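Local coordinates for prohead core protein protease (PDB 5JBL) that cleaves phage T4 prohead proteins as a serine protease of the inner core, freeing space in the capsid for the DNA genome once it has been activated by autocatalytic cleavage, at residues Gly157-Leu163 / Thr183-Val189; Gln24-Glu28 / Ala104-Ala108; Ala115-Glu120 / Arg132-Ile136. The protein carries 3 engineered substitutions. All blocks are in the same frame, centred on the assembly; numbering follows the deposited sequence.

Contact 1 (Gly157-Leu163 / Thr183-Val189); sequences GVASRGL and TVGVDAV. Engineered in segment 157-163: Ala159 (natural residue Ser).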
# COMPACT_ATOMS: atom_id res chain seq x y z
N GLY C 157 5.71 -18.61 -13.20
CA GLY C 157 7.07 -19.07 -13.41
C GLY C 157 7.87 -18.87 -12.14
O GLY C 157 7.43 -18.22 -11.18
N VAL C 158 9.06 -19.47 -12.11
CA VAL C 158 9.95 -19.26 -10.98
C VAL C 158 11.28 -18.71 -11.49
O VAL C 158 11.69 -18.95 -12.63
CB VAL C 158 10.17 -20.52 -10.11
CG1 VAL C 158 8.87 -20.92 -9.44
CG2 VAL C 158 10.77 -21.68 -10.95
N ALA C 159 11.94 -17.95 -10.63
CA ALA C 159 13.26 -17.43 -10.91
C ALA C 159 14.14 -17.66 -9.69
O ALA C 159 13.65 -17.62 -8.56
CB ALA C 159 13.23 -15.91 -11.22
N SER C 160 15.43 -17.86 -9.94
CA SER C 160 16.41 -17.95 -8.86
C SER C 160 17.32 -16.74 -8.93
O SER C 160 17.44 -16.09 -9.97
CB SER C 160 17.23 -19.25 -8.94
OG SER C 160 17.94 -19.35 -10.17
N ARG C 161 17.94 -16.42 -7.79
CA ARG C 161 18.94 -15.36 -7.67
C ARG C 161 20.23 -15.92 -7.08
O ARG C 161 20.21 -16.76 -6.18
CB ARG C 161 18.44 -14.20 -6.80
CG ARG C 161 17.24 -13.45 -7.34
CD ARG C 161 16.94 -12.24 -6.48
NE ARG C 161 15.75 -12.44 -5.67
CZ ARG C 161 15.45 -11.74 -4.58
NH1 ARG C 161 16.28 -10.79 -4.15
NH2 ARG C 161 14.33 -11.99 -3.93
N GLY C 162 21.37 -15.45 -7.58
CA GLY C 162 22.61 -15.91 -7.01
C GLY C 162 23.74 -14.97 -7.37
O GLY C 162 23.54 -13.98 -8.08
N LEU C 163 24.94 -15.30 -6.88
CA LEU C 163 26.13 -14.51 -7.11
C LEU C 163 27.20 -15.39 -7.75
O LEU C 163 27.52 -16.45 -7.22
CB LEU C 163 26.66 -13.90 -5.81
CG LEU C 163 25.72 -12.94 -5.09
CD1 LEU C 163 26.22 -12.66 -3.68
CD2 LEU C 163 25.57 -11.64 -5.88
N THR C 183 21.44 -17.48 -3.59
CA THR C 183 20.98 -16.65 -2.49
C THR C 183 19.47 -16.62 -2.32
O THR C 183 18.99 -16.39 -1.21
CB THR C 183 21.49 -15.20 -2.64
OG1 THR C 183 21.03 -14.63 -3.87
CG2 THR C 183 23.02 -15.18 -2.61
N VAL C 184 18.70 -16.84 -3.39
CA VAL C 184 17.25 -16.99 -3.30
C VAL C 184 16.86 -18.10 -4.25
O VAL C 184 17.07 -17.97 -5.47
CB VAL C 184 16.50 -15.69 -3.65
CG1 VAL C 184 14.99 -15.93 -3.57
CG2 VAL C 184 16.92 -14.55 -2.73
N GLY C 185 16.28 -19.18 -3.72
CA GLY C 185 15.98 -20.33 -4.56
C GLY C 185 14.83 -20.09 -5.53
O GLY C 185 14.86 -20.55 -6.67
N VAL C 186 13.78 -19.37 -5.08
CA VAL C 186 12.58 -19.15 -5.89
C VAL C 186 11.99 -17.77 -5.60
O VAL C 186 11.67 -17.45 -4.46
CB VAL C 186 11.49 -20.21 -5.63
CG1 VAL C 186 10.16 -19.74 -6.30
CG2 VAL C 186 11.91 -21.54 -6.18
N ASP C 187 11.82 -16.98 -6.66
CA ASP C 187 10.85 -15.89 -6.74
C ASP C 187 9.76 -16.29 -7.72
O ASP C 187 10.04 -16.90 -8.76
CB ASP C 187 11.48 -14.58 -7.24
CG ASP C 187 12.49 -13.99 -6.29
OD1 ASP C 187 12.23 -13.92 -5.07
OD2 ASP C 187 13.55 -13.54 -6.79
N ALA C 188 8.51 -15.91 -7.44
CA ALA C 188 7.46 -16.11 -8.44
C ALA C 188 7.48 -14.97 -9.44
O ALA C 188 7.52 -13.79 -9.06
CB ALA C 188 6.09 -16.24 -7.76
N VAL C 189 7.46 -15.31 -10.73
CA VAL C 189 7.63 -14.32 -11.79
C VAL C 189 6.67 -14.61 -12.93
O VAL C 189 6.20 -15.73 -13.11
CB VAL C 189 9.09 -14.28 -12.32
CG1 VAL C 189 10.02 -13.85 -11.22
CG2 VAL C 189 9.52 -15.66 -12.88
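The strand bearing the active-site position Ala159, engineered here from serine, pairs antiparallel with 183-189, and Thr183 and Val184, both facing Arg161, make a classic beta bulge. Arg161 O takes both bulge amides from the same face of its carbonyl plane, Thr183 N at 3.0 Å and Val184 N at 3.2 Å. Between Arg161 and Ala159 the register slips by one, around the corner at Gly185, and the ladder resumes with Asp187 N bonded to Ala159 O at 2.7 Å.

Arg161 and Asp187, which project from the same face of the sheet, form a side-on salt bridge, NE giving its hydrogen to OD2 at 2.7 Å and NH2 to OD1 at 3.1 Å, each oxygen using its syn lone pair. Guanidinium and carboxylate are nearly coplanar, 29° apart. The arginine chain is bent at chi3 (-107°), which turns its end across to the aspartate, while Val184 CG2 sits over the centre of the guanidinium, 3.7 Å from CZ. Glu101 adds a carboxylate at NH2 and a backbone N-H at Asp187 OD1, and Arg161 NH1 bonds to the carbonyls of Arg107 and Asn109. Past the ion pair, the methyl of Ala159 touches Val189 CG1 at 3.8 Å.

On the face that carries Val158, its CG1 meets Val186 CG1 at 3.6 Å. Strand 24-29 flanks 157-163 along its other edge, and Val186 packs on strands 53-65 and 115-125.

Contact 2 (Gln24-Glu28 / Ala104-Ala108); sequences QLLIE and APPRA. Engineered in segment 104-108: Ala104 (natural residue His).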
# COMPACT_ATOMS: atom_id res chain seq x y z
N GLN C 24 28.94 -11.23 -10.08
CA GLN C 24 27.79 -10.40 -10.40
C GLN C 24 26.52 -11.10 -9.94
O GLN C 24 26.52 -12.29 -9.63
CB GLN C 24 27.75 -10.12 -11.92
CG GLN C 24 27.45 -11.36 -12.76
CD GLN C 24 27.35 -11.05 -14.25
OE1 GLN C 24 28.35 -11.10 -14.97
NE2 GLN C 24 26.14 -10.76 -14.72
N LEU C 25 25.44 -10.34 -9.87
CA LEU C 25 24.14 -10.92 -9.59
C LEU C 25 23.68 -11.69 -10.82
O LEU C 25 23.65 -11.14 -11.92
CB LEU C 25 23.13 -9.82 -9.25
CG LEU C 25 21.67 -10.23 -8.97
CD1 LEU C 25 21.55 -11.02 -7.67
CD2 LEU C 25 20.72 -9.02 -8.97
N LEU C 26 23.33 -12.96 -10.63
CA LEU C 26 22.84 -13.84 -11.69
C LEU C 26 21.39 -14.20 -11.37
O LEU C 26 21.13 -14.87 -10.36
CB LEU C 26 23.72 -15.09 -11.80
CG LEU C 26 25.18 -14.87 -12.14
CD1 LEU C 26 26.01 -16.16 -11.95
CD2 LEU C 26 25.32 -14.31 -13.56
N ILE C 27 20.46 -13.73 -12.20
CA ILE C 27 19.04 -14.03 -12.07
C ILE C 27 18.64 -14.94 -13.22
O ILE C 27 18.89 -14.62 -14.38
CB ILE C 27 18.19 -12.75 -12.08
CG1 ILE C 27 18.60 -11.83 -10.93
CG2 ILE C 27 16.69 -13.09 -12.01
CD1 ILE C 27 17.70 -10.63 -10.77
N GLU C 28 17.98 -16.06 -12.91
CA GLU C 28 17.59 -17.01 -13.94
C GLU C 28 16.09 -17.25 -13.85
O GLU C 28 15.54 -17.27 -12.75
CB GLU C 28 18.32 -18.34 -13.78
CG GLU C 28 19.79 -18.22 -13.43
CD GLU C 28 20.64 -17.61 -14.54
OE1 GLU C 28 20.18 -17.54 -15.70
OE2 GLU C 28 21.78 -17.20 -14.24
N ALA C 104 11.36 -10.89 -9.47
CA ALA C 104 12.74 -11.04 -9.04
C ALA C 104 13.41 -9.67 -9.10
O ALA C 104 13.66 -9.16 -10.19
CB ALA C 104 13.48 -12.04 -9.92
N PRO C 105 13.71 -9.06 -7.96
CA PRO C 105 14.28 -7.71 -7.96
C PRO C 105 15.79 -7.77 -8.19
O PRO C 105 16.42 -8.83 -8.02
CB PRO C 105 13.95 -7.20 -6.55
CG PRO C 105 14.02 -8.45 -5.71
CD PRO C 105 13.47 -9.57 -6.59
N PRO C 106 16.41 -6.65 -8.58
CA PRO C 106 17.85 -6.66 -8.84
C PRO C 106 18.69 -6.57 -7.57
O PRO C 106 19.47 -5.65 -7.37
CB PRO C 106 18.03 -5.44 -9.75
CG PRO C 106 17.01 -4.47 -9.23
CD PRO C 106 15.82 -5.32 -8.82
N ARG C 107 18.49 -7.52 -6.66
CA ARG C 107 19.30 -7.57 -5.46
C ARG C 107 19.44 -9.03 -5.08
O ARG C 107 18.66 -9.88 -5.52
CB ARG C 107 18.73 -6.70 -4.33
CG ARG C 107 17.25 -6.76 -4.17
CD ARG C 107 16.73 -5.78 -3.10
NE ARG C 107 15.28 -5.69 -3.22
CZ ARG C 107 14.45 -6.65 -2.85
NH1 ARG C 107 14.93 -7.78 -2.32
NH2 ARG C 107 13.13 -6.50 -3.03
N ALA C 108 20.49 -9.33 -4.32
CA ALA C 108 20.79 -10.72 -3.97
C ALA C 108 19.99 -11.25 -2.78
O ALA C 108 19.81 -12.47 -2.67
CB ALA C 108 22.28 -10.86 -3.67
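Leu25 and Ile27 of the N-terminal strand lean against a loop that makes an inverse gamma turn centred on Pro106 and includes active-site position Ala104, engineered from histidine. The last two residues of the strand, Glu28 and Thr29, flank the inferred autolysis site, and the arrangement is consistent with an N-terminus that blocks the catalytic centre.

The contact across the two segments is van der Waals in kind. Side chain meets side chain at both ends: Ile27 CG2 approaches Ala104 CB at 4.0 Å, and Leu25 CD1 lies 4.1 Å from Ala108 CB. Between them, methyl groups rest on backbone. Leu25 has CG anti to its own N (chi1 178°), which carries its fork out to the turn, where CD2 comes within 3.5 Å of both Pro106 C and Arg107 N. Within the loop, Pro105 CG covers one face of the Arg107 guanidinium.

Polar interactions hold each partner from elsewhere. Arg107 pairs with Glu101 through NH1; the alternate residues Leu26 and Glu28 bond through their backbones to Gly162 and Ser160, while the Glu28 carboxylate is held by Arg74, Tyr76, Asn70 and Asn72. The turn itself is closed by a weak bond from Arg107 N to Pro105 O, and Ile27 CD1 touches that same Pro105 O at 3.5 Å.

Contact 3 (Ala115-Glu120 / Arg132-Ile136); sequences AAIIIE and RARVI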
# COMPACT_ATOMS: atom_id res chain seq x y z
N ALA C 115 8.24 -10.71 0.89
CA ALA C 115 8.23 -12.16 0.72
C ALA C 115 6.84 -12.65 0.35
O ALA C 115 5.82 -12.19 0.89
CB ALA C 115 8.72 -12.83 2.01
N ALA C 116 6.79 -13.58 -0.61
CA ALA C 116 5.55 -14.20 -1.01
C ALA C 116 5.53 -15.72 -0.84
O ALA C 116 4.44 -16.29 -0.79
CB ALA C 116 5.23 -13.84 -2.48
N ILE C 117 6.69 -16.38 -0.75
CA ILE C 117 6.77 -17.82 -0.61
C ILE C 117 7.89 -18.17 0.36
O ILE C 117 8.79 -17.37 0.61
CB ILE C 117 7.03 -18.56 -1.95
CG1 ILE C 117 8.35 -18.11 -2.57
CG2 ILE C 117 5.93 -18.31 -2.92
CD1 ILE C 117 9.50 -19.09 -2.31
N ILE C 118 7.84 -19.39 0.88
CA ILE C 118 8.95 -19.94 1.64
C ILE C 118 9.21 -21.36 1.15
O ILE C 118 8.28 -22.16 1.02
CB ILE C 118 8.69 -19.88 3.16
CG1 ILE C 118 9.91 -20.41 3.92
CG2 ILE C 118 7.39 -20.63 3.54
CD1 ILE C 118 9.90 -20.12 5.41
N ILE C 119 10.47 -21.66 0.85
CA ILE C 119 10.86 -22.98 0.39
C ILE C 119 10.97 -23.92 1.58
O ILE C 119 11.72 -23.64 2.52
CB ILE C 119 12.18 -22.92 -0.40
CG1 ILE C 119 11.96 -22.14 -1.70
CG2 ILE C 119 12.73 -24.35 -0.65
CD1 ILE C 119 13.21 -22.01 -2.59
N GLU C 120 10.24 -25.05 1.54
CA GLU C 120 10.26 -26.03 2.62
C GLU C 120 11.20 -27.19 2.36
O GLU C 120 11.64 -27.84 3.32
CB GLU C 120 8.85 -26.60 2.86
CG GLU C 120 7.81 -25.54 3.08
CD GLU C 120 6.54 -26.09 3.69
OE1 GLU C 120 6.23 -27.28 3.46
OE2 GLU C 120 5.85 -25.33 4.39
N ARG C 132 9.62 -27.74 -2.98
CA ARG C 132 8.26 -27.44 -2.57
C ARG C 132 8.27 -26.10 -1.85
O ARG C 132 9.08 -25.89 -0.94
CB ARG C 132 7.70 -28.55 -1.67
CG ARG C 132 6.22 -28.40 -1.38
CD ARG C 132 5.67 -29.54 -0.53
NE ARG C 132 6.00 -29.35 0.87
CZ ARG C 132 6.97 -30.00 1.51
NH1 ARG C 132 7.71 -30.90 0.86
NH2 ARG C 132 7.20 -29.76 2.79
N ALA C 133 7.43 -25.18 -2.30
CA ALA C 133 7.34 -23.86 -1.70
C ALA C 133 5.92 -23.60 -1.23
O ALA C 133 4.95 -23.87 -1.95
CB ALA C 133 7.76 -22.77 -2.69
N ARG C 134 5.79 -23.06 -0.03
CA ARG C 134 4.50 -22.66 0.51
C ARG C 134 4.26 -21.18 0.24
O ARG C 134 5.16 -20.36 0.45
CB ARG C 134 4.45 -22.96 2.01
CG ARG C 134 3.14 -22.61 2.67
CD ARG C 134 3.19 -22.83 4.17
NE ARG C 134 1.91 -22.48 4.77
CZ ARG C 134 0.97 -23.36 5.12
NH1 ARG C 134 1.17 -24.66 4.97
NH2 ARG C 134 -0.18 -22.91 5.64
N VAL C 135 3.08 -20.85 -0.25
CA VAL C 135 2.71 -19.45 -0.47
C VAL C 135 2.31 -18.83 0.87
O VAL C 135 1.58 -19.45 1.65
CB VAL C 135 1.57 -19.34 -1.50
CG1 VAL C 135 1.12 -17.89 -1.66
CG2 VAL C 135 2.04 -19.89 -2.82
N ILE C 136 2.84 -17.65 1.17
CA ILE C 136 2.54 -16.98 2.43
C ILE C 136 1.16 -16.35 2.33
O ILE C 136 0.90 -15.55 1.44
CB ILE C 136 3.61 -15.92 2.75
CG1 ILE C 136 4.98 -16.61 2.85
CG2 ILE C 136 3.23 -15.17 4.04
CD1 ILE C 136 6.16 -15.67 2.88
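Ile117 lies at the apolar centre of a beta hairpin, its CD1 4.1 Å from Ala133 CB and its CG2 4.2 Å from Val135 CG2. With CG1 set between the backbone N and the carbonyl carbon (chi1 60°), the two branches divide the work between these neighbours. The face carrying Ile117, Ile119, Ala133 and Val135 is buried under Leu146 of helix 142-151, Tyr88 and Val186.

Outward from there, Ile118 and Arg134 form an antiparallel hydrogen-bonded pair, Arg134 N reaching Ile118 O at 2.8 Å. Ile136, which opens the homomultimerization region, bonds through its N to Ala116 O and packs CD1 on Ala115 CB at 3.9 Å; Lys145 of a neighbouring subunit bonds to Ala115 O, and Asn149 of that subunit packs on Ile136.

The polar edge is at the other end. Arg132 NH2 donates to the anti lone pair of Glu120 OE1 at 2.7 Å, with the carboxylate and guanidinium planes 85° apart. Glu120 OE2 instead rests on the aliphatic part of Arg134, 3.6 Å from CB, and bonds to the hydroxyl of Tyr58, which Arg134 NH1 also meets. One carboxylate thus serves two arginines unequally, by a direct salt bridge to Arg132 and through a shared tyrosine to Arg134, which probably favours the ionised form of Glu120.

Contacts 1 and 2 illustrate how a protease site can be assembled from separate parts of a chain. With centres about 8 Å apart, they bring the two engineered active-site positions together: the side chains of Ala159 and Ala104 approach to about 4 Å, and Asp187 OD2 lies 3.5 Å from Ala104 CA. Strand 24-29 of contact 2 lies beside strand 157-168 of contact 1, with Glu28 O 3.1 Å from Ala159 CB. Contact 3 belongs to a separate, antiparallel sheet and packs behind contact 1 by van der Waals contact of a methyl on backbone, Ile117 CD1 lying 3.5 Å from Val186 O; its Ile117 side chain is about 10 Å from that of Ala159. Contacts 2 and 3 do not touch, their nearest atoms being about 8 Å apart.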